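Local coordinates for autotransporter adhesin/invasin TibA (Escherichia coli, PDB 4Q1Q), which mediates adhesion to and invasion of human intestinal epithelial cells, and promotes bacterial aggregation and biofilm formation, as a heptose-modified surface autotransporter, at residues A[132-137]-A[149-154]; A[138-143]-A[157-162]; A[170-175]-A[189-194]. All blocks are in the same frame, centred on the assembly; numbering follows the deposited sequence.

Interaction 1: A[132-137]-A[149-154]. With 289 (D-glycero-alpha-D-manno-heptopyranose), chain X.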
loop_
_atom_site.group_PDB
_atom_site.type_symbol
_atom_site.label_atom_id
_atom_site.label_comp_id
_atom_site.label_asym_id
_atom_site.label_seq_id
_atom_site.Cartn_x
_atom_site.Cartn_y
_atom_site.Cartn_z
ATOM N N ALA A 132 -2.142 -3.587 5.378
ATOM C CA ALA A 132 -1.621 -4.397 4.289
ATOM C C ALA A 132 -0.172 -4.771 4.601
ATOM O O ALA A 132 0.605 -3.957 5.095
ATOM C CB ALA A 132 -1.717 -3.641 2.973
ATOM N N SER A 133 0.184 -6.011 4.299
ATOM C CA SER A 133 1.564 -6.461 4.300
ATOM C C SER A 133 2.030 -6.699 2.868
ATOM O O SER A 133 1.534 -7.628 2.236
ATOM C CB SER A 133 1.650 -7.762 5.107
ATOM O OG SER A 133 2.886 -7.848 5.794
ATOM N N VAL A 134 2.994 -5.928 2.369
ATOM C CA VAL A 134 3.440 -6.066 0.979
ATOM C C VAL A 134 4.796 -6.760 0.960
ATOM O O VAL A 134 5.835 -6.119 1.131
ATOM C CB VAL A 134 3.609 -4.723 0.235
ATOM C CG1 VAL A 134 3.845 -4.950 -1.262
ATOM C CG2 VAL A 134 2.411 -3.812 0.460
ATOM N N THR A 135 4.767 -8.066 0.717
ATOM C CA THR A 135 5.961 -8.912 0.751
ATOM C C THR A 135 6.650 -8.941 -0.611
ATOM O O THR A 135 6.243 -8.242 -1.542
ATOM C CB THR A 135 5.643 -10.369 1.182
ATOM O OG1 THR A 135 4.823 -11.025 0.200
ATOM C CG2 THR A 135 4.915 -10.411 2.520
ATOM N N SER A 136 7.681 -9.776 -0.702
ATOM C CA SER A 136 8.562 -9.899 -1.860
ATOM C C SER A 136 7.784 -10.241 -3.116
ATOM O O SER A 136 7.063 -11.231 -3.133
ATOM C CB SER A 136 9.629 -10.972 -1.611
ATOM O OG SER A 136 10.770 -10.784 -2.433
ATOM N N GLY A 137 7.924 -9.416 -4.151
ATOM C CA GLY A 137 7.168 -9.592 -5.386
ATOM C C GLY A 137 5.723 -9.141 -5.322
ATOM O O GLY A 137 5.019 -9.197 -6.333
ATOM N N LYS A 149 -3.258 2.896 5.135
ATOM C CA LYS A 149 -2.770 3.307 6.440
ATOM C C LYS A 149 -2.036 2.122 7.004
ATOM O O LYS A 149 -2.532 1.009 6.910
ATOM C CB LYS A 149 -3.903 3.767 7.358
ATOM C CG LYS A 149 -3.541 3.745 8.841
ATOM C CD LYS A 149 -4.691 4.179 9.735
ATOM C CE LYS A 149 -4.591 5.658 10.071
ATOM N NZ LYS A 149 -5.908 6.219 10.482
ATOM N N ALA A 150 -0.855 2.385 7.561
ATOM C CA ALA A 150 -0.050 1.382 8.246
ATOM C C ALA A 150 0.308 0.220 7.338
ATOM O O ALA A 150 0.377 -0.914 7.799
ATOM C CB ALA A 150 -0.749 0.857 9.499
ATOM N N THR A 151 0.549 0.489 6.060
ATOM C CA THR A 151 1.151 -0.510 5.178
ATOM C C THR A 151 2.602 -0.813 5.578
ATOM O O THR A 151 3.400 0.105 5.782
ATOM C CB THR A 151 1.159 -0.022 3.716
ATOM O OG1 THR A 151 -0.118 0.528 3.348
ATOM C CG2 THR A 151 1.482 -1.160 2.772
ATOM N N SER A 152 2.927 -2.099 5.688
ATOM C CA SER A 152 4.288 -2.602 5.810
ATOM C C SER A 152 4.777 -3.051 4.436
ATOM O O SER A 152 4.259 -4.018 3.876
ATOM C CB SER A 152 4.380 -3.790 6.781
ATOM O OG SER A 152 4.096 -3.386 8.114
ATOM N N VAL A 153 5.728 -2.299 3.887
ATOM C CA VAL A 153 6.311 -2.658 2.597
ATOM C C VAL A 153 7.600 -3.384 2.955
ATOM O O VAL A 153 8.586 -2.766 3.321
ATOM C CB VAL A 153 6.612 -1.469 1.663
ATOM C CG1 VAL A 153 7.124 -1.982 0.321
ATOM C CG2 VAL A 153 5.375 -0.625 1.386
ATOM N N ASN A 154 7.549 -4.707 2.881
ATOM C CA ASN A 154 8.632 -5.549 3.368
ATOM C C ASN A 154 9.553 -5.848 2.188
ATOM O O ASN A 154 9.276 -5.437 1.066
ATOM C CB ASN A 154 8.065 -6.814 4.028
ATOM C CG ASN A 154 7.188 -6.508 5.232
ATOM O OD1 ASN A 154 7.543 -5.713 6.105
ATOM N ND2 ASN A 154 6.025 -7.143 5.294
HETATM O O7 289 X . 10.218 -16.294 -4.191
HETATM C C7 289 X . 10.749 -15.067 -3.680
HETATM C C6 289 X . 11.197 -14.200 -4.851
HETATM O O6 289 X . 10.254 -14.289 -5.927
HETATM C C5 289 X . 11.336 -12.750 -4.399
HETATM O O5 289 X . 11.957 -12.675 -3.119
HETATM C C1 289 X . 11.938 -11.346 -2.599
HETATM C C2 289 X . 12.968 -10.560 -3.403
HETATM O O2 289 X . 14.284 -11.111 -3.292
HETATM C C3 289 X . 12.506 -10.548 -4.851
HETATM O O3 289 X . 13.553 -9.941 -5.616
HETATM C C4 289 X . 12.182 -11.944 -5.371
HETATM O O4 289 X . 11.413 -11.860 -6.575
#
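Ser133 and Val134 pair in parallel with Ser152 and Val153, and the touching parts of 132-137 and 149-154 run within 7° of each other. Three backbone hydrogen bonds join them. Ser152 N donates to Ala132 O, Val134 N donates to Ser152 O, and Asn154 N donates to Val134 O. The middle one is short, with Val134 N 2.7 Å from Ser152 O. Ala132 O also receives a CA-H...O contact from Thr151 CA at 3.5 Å. Thus Ser152 is gripped through both its N-H and its carbonyl.

The side chains split between two faces. Val134 and Val153 turn to the interior face. CG2 of Val134 lies anti to its carbonyl carbon, and the same branch meets both neighbours. Its closer partner is the methyl of Thr151, with Val134 CG2 3.6 Å from Thr151 CG2, and the two side chains cross obliquely. Val153 CG2 is more distant, 4.4 Å from Val134 CG2. Ala132 CB adds a loose contact to Thr151 CG2 at 4.1 Å.

On the other face are Ser133 and Ser152. The amide of Asn154 reaches back to the first of these, placing Asn154 ND2 3.3 Å from Ser133 OG. Its OD1 accepts a hydrogen bond from Asn173 ND2, one turn further on. Thr135 OG1 looks to the preceding turn and hydrogen-bonds to Ile115 O. Beyond the strand, Ser136 OG is covalently bonded to C1 of a heptose, so the sugar is carried by the turn next to the pairing.

Such pairing of successive turns marks a parallel beta-helix. Strand 133-134 lies between 114-115 and 152-153, and strand 152-153 pairs with 171-172. Ala132 and Val134 touch Gln140 of strand 139-143. Thr151 and Val153 touch Gln159 of strand 158-161.

Interaction 2: A[138-143]-A[157-162]. With 289 (D-glycero-alpha-D-manno-heptopyranose), chain N; 289 (D-glycero-alpha-D-manno-heptopyranose), chain P.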
loop_
_atom_site.group_PDB
_atom_site.type_symbol
_atom_site.label_atom_id
_atom_site.label_comp_id
_atom_site.label_asym_id
_atom_site.label_seq_id
_atom_site.Cartn_x
_atom_site.Cartn_y
_atom_site.Cartn_z
ATOM N N ALA A 138 5.256 -8.695 -4.160
ATOM C CA ALA A 138 3.874 -8.207 -4.060
ATOM C C ALA A 138 3.766 -6.737 -4.454
ATOM O O ALA A 138 4.751 -6.021 -4.378
ATOM C CB ALA A 138 3.350 -8.372 -2.642
ATOM N N ARG A 139 2.577 -6.273 -4.826
ATOM C CA ARG A 139 2.406 -4.866 -5.150
ATOM C C ARG A 139 1.124 -4.309 -4.559
ATOM O O ARG A 139 0.093 -4.958 -4.605
ATOM C CB ARG A 139 2.392 -4.663 -6.678
ATOM C CG ARG A 139 3.666 -5.157 -7.343
ATOM C CD ARG A 139 3.729 -4.910 -8.844
ATOM N NE ARG A 139 2.585 -5.452 -9.572
ATOM C CZ ARG A 139 2.402 -5.279 -10.878
ATOM N NH1 ARG A 139 3.298 -4.634 -11.599
ATOM N NH2 ARG A 139 1.346 -5.764 -11.497
ATOM N N GLN A 140 1.183 -3.077 -4.073
ATOM C CA GLN A 140 -0.008 -2.350 -3.663
ATOM C C GLN A 140 -0.143 -1.063 -4.472
ATOM O O GLN A 140 0.797 -0.279 -4.546
ATOM C CB GLN A 140 0.107 -2.039 -2.168
ATOM C CG GLN A 140 -1.129 -1.348 -1.616
ATOM C CD GLN A 140 -0.925 -0.718 -0.257
ATOM O OE1 GLN A 140 -0.044 0.119 -0.048
ATOM N NE2 GLN A 140 -1.792 -1.087 0.679
ATOM N N PHE A 141 -1.311 -0.838 -5.064
ATOM C CA PHE A 141 -1.583 0.337 -5.881
ATOM C C PHE A 141 -2.660 1.183 -5.224
ATOM O O PHE A 141 -3.712 0.641 -4.893
ATOM C CB PHE A 141 -2.107 -0.051 -7.263
ATOM C CG PHE A 141 -1.116 -0.817 -8.090
ATOM C CD1 PHE A 141 -0.158 -0.147 -8.839
ATOM C CD2 PHE A 141 -1.134 -2.207 -8.098
ATOM C CE1 PHE A 141 0.775 -0.842 -9.591
ATOM C CE2 PHE A 141 -0.221 -2.900 -8.878
ATOM C CZ PHE A 141 0.733 -2.225 -9.615
ATOM N N VAL A 142 -2.393 2.477 -5.030
ATOM C CA VAL A 142 -3.360 3.368 -4.409
ATOM C C VAL A 142 -3.618 4.571 -5.297
ATOM O O VAL A 142 -2.691 5.288 -5.695
ATOM C CB VAL A 142 -2.901 3.895 -3.051
ATOM C CG1 VAL A 142 -4.121 4.404 -2.292
ATOM C CG2 VAL A 142 -2.172 2.792 -2.319
ATOM N N SER A 143 -4.892 4.797 -5.580
ATOM C CA SER A 143 -5.194 5.825 -6.552
ATOM C C SER A 143 -6.537 6.495 -6.373
ATOM O O SER A 143 -7.479 5.909 -5.836
ATOM C CB SER A 143 -5.210 5.181 -7.931
ATOM O OG SER A 143 -5.155 6.204 -8.915
ATOM N N GLY A 157 9.059 -5.790 -1.687
ATOM C CA GLY A 157 7.714 -5.253 -1.844
ATOM C C GLY A 157 7.637 -3.856 -2.423
ATOM O O GLY A 157 8.524 -3.044 -2.165
ATOM N N ARG A 158 6.549 -3.564 -3.131
ATOM C CA ARG A 158 6.405 -2.246 -3.749
ATOM C C ARG A 158 5.012 -1.673 -3.588
ATOM O O ARG A 158 4.000 -2.335 -3.843
ATOM C CB ARG A 158 6.708 -2.254 -5.257
ATOM C CG ARG A 158 8.130 -2.695 -5.568
ATOM C CD ARG A 158 8.354 -2.917 -7.063
ATOM N NE ARG A 158 7.783 -4.170 -7.541
ATOM C CZ ARG A 158 7.671 -4.523 -8.820
ATOM N NH1 ARG A 158 8.092 -3.706 -9.779
ATOM N NH2 ARG A 158 7.130 -5.690 -9.154
ATOM N N GLN A 159 5.005 -0.394 -3.234
ATOM C CA GLN A 159 3.754 0.330 -3.102
ATOM C C GLN A 159 3.754 1.452 -4.137
ATOM O O GLN A 159 4.735 2.190 -4.239
ATOM C CB GLN A 159 3.644 0.891 -1.681
ATOM C CG GLN A 159 2.433 1.767 -1.431
ATOM C CD GLN A 159 2.465 2.433 -0.074
ATOM O OE1 GLN A 159 3.295 3.310 0.177
ATOM N NE2 GLN A 159 1.574 1.998 0.812
ATOM N N TYR A 160 2.669 1.588 -4.895
ATOM C CA TYR A 160 2.562 2.681 -5.858
ATOM C C TYR A 160 1.508 3.645 -5.359
ATOM O O TYR A 160 0.329 3.303 -5.378
ATOM C CB TYR A 160 2.180 2.183 -7.254
ATOM C CG TYR A 160 3.234 1.277 -7.837
ATOM C CD1 TYR A 160 3.343 -0.040 -7.409
ATOM C CD2 TYR A 160 4.172 1.755 -8.744
ATOM C CE1 TYR A 160 4.325 -0.870 -7.904
ATOM C CE2 TYR A 160 5.173 0.932 -9.225
ATOM C CZ TYR A 160 5.230 -0.380 -8.816
ATOM O OH TYR A 160 6.212 -1.205 -9.294
ATOM N N VAL A 161 1.928 4.831 -4.929
ATOM C CA VAL A 161 0.962 5.877 -4.596
ATOM C C VAL A 161 0.802 6.791 -5.810
ATOM O O VAL A 161 1.662 7.617 -6.133
ATOM C CB VAL A 161 1.399 6.635 -3.341
ATOM C CG1 VAL A 161 0.307 7.581 -2.866
ATOM C CG2 VAL A 161 1.771 5.639 -2.253
ATOM N N ARG A 162 -0.310 6.614 -6.512
ATOM C CA ARG A 162 -0.523 7.298 -7.786
ATOM C C ARG A 162 -1.350 8.564 -7.613
ATOM O O ARG A 162 -1.701 8.927 -6.483
ATOM C CB ARG A 162 -1.149 6.314 -8.784
ATOM C CG ARG A 162 -0.197 5.156 -9.073
ATOM C CD ARG A 162 -0.299 4.660 -10.502
ATOM N NE ARG A 162 0.840 3.832 -10.872
ATOM C CZ ARG A 162 0.736 2.645 -11.463
ATOM N NH1 ARG A 162 -0.458 2.123 -11.719
ATOM N NH2 ARG A 162 1.835 1.974 -11.773
HETATM O O7 289 N . -8.383 3.261 -11.105
HETATM C C7 289 N . -7.358 2.275 -11.268
HETATM C C6 289 N . -5.980 2.903 -11.092
HETATM O O6 289 N . -5.224 2.773 -12.301
HETATM C C5 289 N . -6.012 4.379 -10.674
HETATM O O5 289 N . -4.661 4.841 -10.768
HETATM C C1 289 N . -4.525 6.072 -10.053
HETATM C C2 289 N . -5.028 7.176 -10.966
HETATM O O2 289 N . -4.150 7.160 -12.094
HETATM C C3 289 N . -6.514 6.884 -11.215
HETATM O O3 289 N . -6.967 7.670 -12.330
HETATM C C4 289 N . -6.894 5.404 -11.393
HETATM O O4 289 N . -8.221 5.278 -10.865
HETATM O O7 289 P . 6.565 9.335 -13.032
HETATM C C7 289 P . 5.838 8.708 -14.090
HETATM C C6 289 P . 4.542 8.164 -13.496
HETATM O O6 289 P . 3.973 7.235 -14.431
HETATM C C5 289 P . 4.735 7.563 -12.099
HETATM O O5 289 P . 3.390 7.443 -11.634
HETATM C C1 289 P . 3.283 6.938 -10.307
HETATM C C2 289 P . 3.726 5.481 -10.368
HETATM O O2 289 P . 3.058 4.735 -11.382
HETATM C C3 289 P . 5.215 5.505 -10.665
HETATM O O3 289 P . 5.684 4.160 -10.743
HETATM C C4 289 P . 5.479 6.234 -11.975
HETATM O O4 289 P . 6.896 6.393 -11.924
HETATM O O HOH W 1 7.359 -6.263 -5.471
#
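Gln140 and Gln159 both hold CG anti to the backbone N (chi1 -177° and 175°), and their extended chains lie side by side. Their amides are nearly coplanar. Gln159 NE2 donates a short, nearly straight bond to Gln140 OE1 at 2.6 Å. The row continues through Gln140 NE2 to Gln121 and Gln159 OE1 to Gln178.

On the other face, the Phe141 and Tyr160 rings are nearly parallel (17°) but slid apart, so they barely overlap. Phe141 CE1 sits over the Tyr160 face, 3.5 Å from Tyr160 CD1. Phe141 CD1 also lies over one face of the Arg162 guanidinium. Arg139 and Arg158 run alongside each other, and Arg139 CD sits over one face of the Arg158 guanidinium. Asp120 forms a salt bridge with Arg139, which would partly offset the repulsion between the two arginines.

Ser143 OG is covalently bonded to a heptose C1. Arg162 points its NE and NH2 at O2 of a second heptose; the NE distance is too short to be trusted and the NH2 bond is weak.

Five backbone hydrogen bonds join segments 138-143 and 157-162. Such in-register stacking of like residues on successive turns is characteristic of a parallel beta-helix, here part of the TibA passenger domain, with glutamines lining the inside.

Interaction 3: A[170-175]-A[189-194]. With 289 (D-glycero-alpha-D-manno-heptopyranose), chain Z; 289 (D-glycero-alpha-D-manno-heptopyranose), chain Y.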
loop_
_atom_site.group_PDB
_atom_site.type_symbol
_atom_site.label_atom_id
_atom_site.label_comp_id
_atom_site.label_asym_id
_atom_site.label_seq_id
_atom_site.Cartn_x
_atom_site.Cartn_y
_atom_site.Cartn_z
ATOM N N THR A 170 3.111 4.491 6.504
ATOM C CA THR A 170 3.781 3.409 5.808
ATOM C C THR A 170 5.122 3.153 6.494
ATOM O O THR A 170 5.809 4.093 6.921
ATOM C CB THR A 170 3.973 3.798 4.321
ATOM O OG1 THR A 170 2.727 4.223 3.747
ATOM C CG2 THR A 170 4.475 2.620 3.530
ATOM N N VAL A 171 5.500 1.879 6.547
ATOM C CA VAL A 171 6.817 1.453 6.998
ATOM C C VAL A 171 7.560 0.767 5.862
ATOM O O VAL A 171 6.979 -0.086 5.195
ATOM C CB VAL A 171 6.717 0.462 8.172
ATOM C CG1 VAL A 171 8.096 0.192 8.743
ATOM C CG2 VAL A 171 5.840 1.024 9.283
ATOM N N LEU A 172 8.800 1.188 5.614
ATOM C CA LEU A 172 9.619 0.603 4.551
ATOM C C LEU A 172 10.827 -0.102 5.155
ATOM O O LEU A 172 11.666 0.531 5.793
ATOM C CB LEU A 172 10.156 1.632 3.554
ATOM C CG LEU A 172 9.216 2.689 2.985
ATOM C CD1 LEU A 172 9.911 3.604 1.983
ATOM C CD2 LEU A 172 8.022 1.974 2.375
ATOM N N ASN A 173 10.877 -1.413 4.957
ATOM C CA ASN A 173 11.956 -2.273 5.436
ATOM C C ASN A 173 12.850 -2.673 4.262
ATOM O O ASN A 173 12.764 -2.051 3.202
ATOM C CB ASN A 173 11.354 -3.489 6.148
ATOM C CG ASN A 173 10.401 -3.097 7.259
ATOM O OD1 ASN A 173 10.767 -2.329 8.148
ATOM N ND2 ASN A 173 9.166 -3.582 7.193
ATOM N N ASN A 174 13.656 -3.721 4.425
ATOM C CA ASN A 174 14.898 -3.919 3.675
ATOM C C ASN A 174 14.705 -4.242 2.194
ATOM O O ASN A 174 14.280 -5.337 1.848
ATOM C CB ASN A 174 15.754 -5.014 4.335
ATOM C CG ASN A 174 17.213 -4.970 3.909
ATOM O OD1 ASN A 174 17.652 -4.069 3.194
ATOM N ND2 ASN A 174 17.987 -5.950 4.364
ATOM N N THR A 175 15.074 -3.300 1.331
ATOM C CA THR A 175 14.781 -3.283 -0.110
ATOM C C THR A 175 13.295 -3.082 -0.445
ATOM O O THR A 175 12.857 -3.325 -1.573
ATOM C CB THR A 175 15.302 -4.543 -0.831
ATOM O OG1 THR A 175 14.452 -5.660 -0.551
ATOM C CG2 THR A 175 16.740 -4.854 -0.410
ATOM N N THR A 189 5.832 8.440 6.829
ATOM C CA THR A 189 6.508 7.279 6.295
ATOM C C THR A 189 7.733 7.093 7.181
ATOM O O THR A 189 8.449 8.037 7.499
ATOM C CB THR A 189 6.919 7.450 4.815
ATOM O OG1 THR A 189 5.768 7.634 3.976
ATOM C CG2 THR A 189 7.648 6.218 4.327
ATOM N N THR A 190 7.985 5.838 7.524
ATOM C CA THR A 190 9.161 5.433 8.269
ATOM C C THR A 190 10.051 4.620 7.335
ATOM O O THR A 190 9.620 3.609 6.770
ATOM C CB THR A 190 8.725 4.619 9.503
ATOM O OG1 THR A 190 8.203 5.537 10.472
ATOM C CG2 THR A 190 9.894 3.832 10.081
ATOM N N ILE A 191 11.292 5.071 7.161
ATOM C CA ILE A 191 12.156 4.354 6.225
ATOM C C ILE A 191 13.228 3.641 7.042
ATOM O O ILE A 191 14.156 4.274 7.529
ATOM C CB ILE A 191 12.836 5.250 5.169
ATOM C CG1 ILE A 191 11.848 6.198 4.481
ATOM C CG2 ILE A 191 13.531 4.363 4.149
ATOM C CD1 ILE A 191 12.528 7.127 3.487
ATOM N N ASN A 192 13.099 2.328 7.181
ATOM C CA ASN A 192 14.075 1.547 7.927
ATOM C C ASN A 192 15.305 1.302 7.064
ATOM O O ASN A 192 15.440 1.894 5.986
ATOM C CB ASN A 192 13.430 0.261 8.472
ATOM C CG ASN A 192 12.580 0.555 9.692
ATOM O OD1 ASN A 192 12.959 1.398 10.505
ATOM N ND2 ASN A 192 11.409 -0.068 9.793
ATOM N N SER A 193 16.213 0.490 7.600
ATOM C CA SER A 193 17.466 0.169 6.925
ATOM C C SER A 193 17.134 -0.550 5.633
ATOM O O SER A 193 16.294 -1.431 5.636
ATOM C CB SER A 193 18.367 -0.709 7.802
ATOM O OG SER A 193 19.673 -0.851 7.262
ATOM N N GLY A 194 17.742 -0.151 4.521
ATOM C CA GLY A 194 17.411 -0.770 3.243
ATOM C C GLY A 194 16.186 -0.233 2.520
ATOM O O GLY A 194 16.022 -0.526 1.339
HETATM O O7 289 Z . 17.944 -4.107 8.929
HETATM C C7 289 Z . 18.062 -4.945 7.772
HETATM C C6 289 Z . 19.515 -4.956 7.329
HETATM O O6 289 Z . 19.629 -5.925 6.283
HETATM C C5 289 Z . 19.945 -3.575 6.844
HETATM O O5 289 Z . 20.444 -2.839 7.967
HETATM C C1 289 Z . 20.758 -1.488 7.623
HETATM C C2 289 Z . 21.900 -1.426 6.612
HETATM O O2 289 Z . 23.119 -1.923 7.167
HETATM C C3 289 Z . 21.429 -2.215 5.393
HETATM O O3 289 Z . 22.448 -2.303 4.398
HETATM C C4 289 Z . 21.016 -3.632 5.760
HETATM O O4 289 Z . 20.606 -4.236 4.529
HETATM O O7 289 Y . 11.429 -12.010 1.862
HETATM C C7 289 Y . 12.635 -12.712 1.540
HETATM C C6 289 Y . 13.762 -11.932 2.204
HETATM O O6 289 Y . 14.844 -12.811 2.530
HETATM C C5 289 Y . 14.174 -10.771 1.302
HETATM O O5 289 Y . 14.736 -9.778 2.164
HETATM C C1 289 Y . 14.939 -8.567 1.440
HETATM C C2 289 Y . 16.094 -8.790 0.472
HETATM O O2 289 Y . 17.261 -9.222 1.180
HETATM C C3 289 Y . 15.593 -9.811 -0.546
HETATM O O3 289 Y . 16.622 -10.080 -1.502
HETATM C C4 289 Y . 15.138 -11.087 0.154
HETATM O O4 289 Y . 14.532 -11.896 -0.859
HETATM O O HOH W 2 3.275 6.884 4.508
#
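Segments 170-175 and 189-194 run 13° apart, with Val171 beside Thr190 and Leu172 beside Ile191 in parallel bridges. Thr190 N donates to Thr170 O, Leu172 N to Thr190 O, and Asn192 N to Leu172 O.

The side chains of Asn173 and Asn192 lie alongside each other with amides nearly coplanar. Asn192 ND2 donates to Asn173 OD1 at 2.9 Å, and the bond is nearly straight at 166°. The Asn173 side chain sets out away from 189-194, but with CG anti to the carbonyl carbon (chi1 -55°) its amide ends beside Asn192. Asn192 ND2 also packs 3.5 Å from Val171 CG1.

Leu172 and Ile191 form the apolar pair inside. Leu172 CD1 lies 4.1 Å from Ile191 CG1, with the two side chains pointing the same way. The methyl of Thr189 comes up against the same leucine, Thr189 CG2 being 4.1 Å from Leu172 CG. A water takes a bond from Thr170 N and is also hydrogen-bonded to Thr189 OG1.

Past the strands the chains stay close. Thr175 N donates to Gly194 O at 2.9 Å, approaching from well above the carbonyl plane. Gly194 CA lies 3.3 Å from Asn174 OD1. The approach is tight, and the backbone angles of Gly194 are ones that call for glycine. Ser193 OG is covalently bonded to C1 of a heptose. Asn174 reaches this sugar from the adjacent turn through weak hydrogen bonds to its O4. A second heptose approaches Thr175, whose OG1 accepts the backbone N-H of Gly156.

Equivalent strands of neighbouring turns stack here, as in a beta-helix: 152-153 precedes 171-172, and 203-209 follows 190-191. Gln178 of strand 177-181 meets Thr170 and Leu172. Met197 of strand 196-200 packs against Leu172, Thr189 and Ile191.

How the interactions relate
All three contacts join successive turns of the beta-helix. Interactions 1 and 2 link the same two turns on different faces. Their segments alternate along the chain, and their centres are about 9 Å apart. They meet inside, where Thr151 and Ala132 pack on Gln140. Interaction 3 comes later in the chain; its centre lies about 10 Å from that of interaction 1 and about 14 Å from that of interaction 2. It continues the row of interaction 1, because strands 152-153 and 171-172 are neighbours. Its Thr170 also touches Gln159 of interaction 2. Together they form a regular stack, consistent with a stalk, as the family is thought to form, that carries its sugars on the outside.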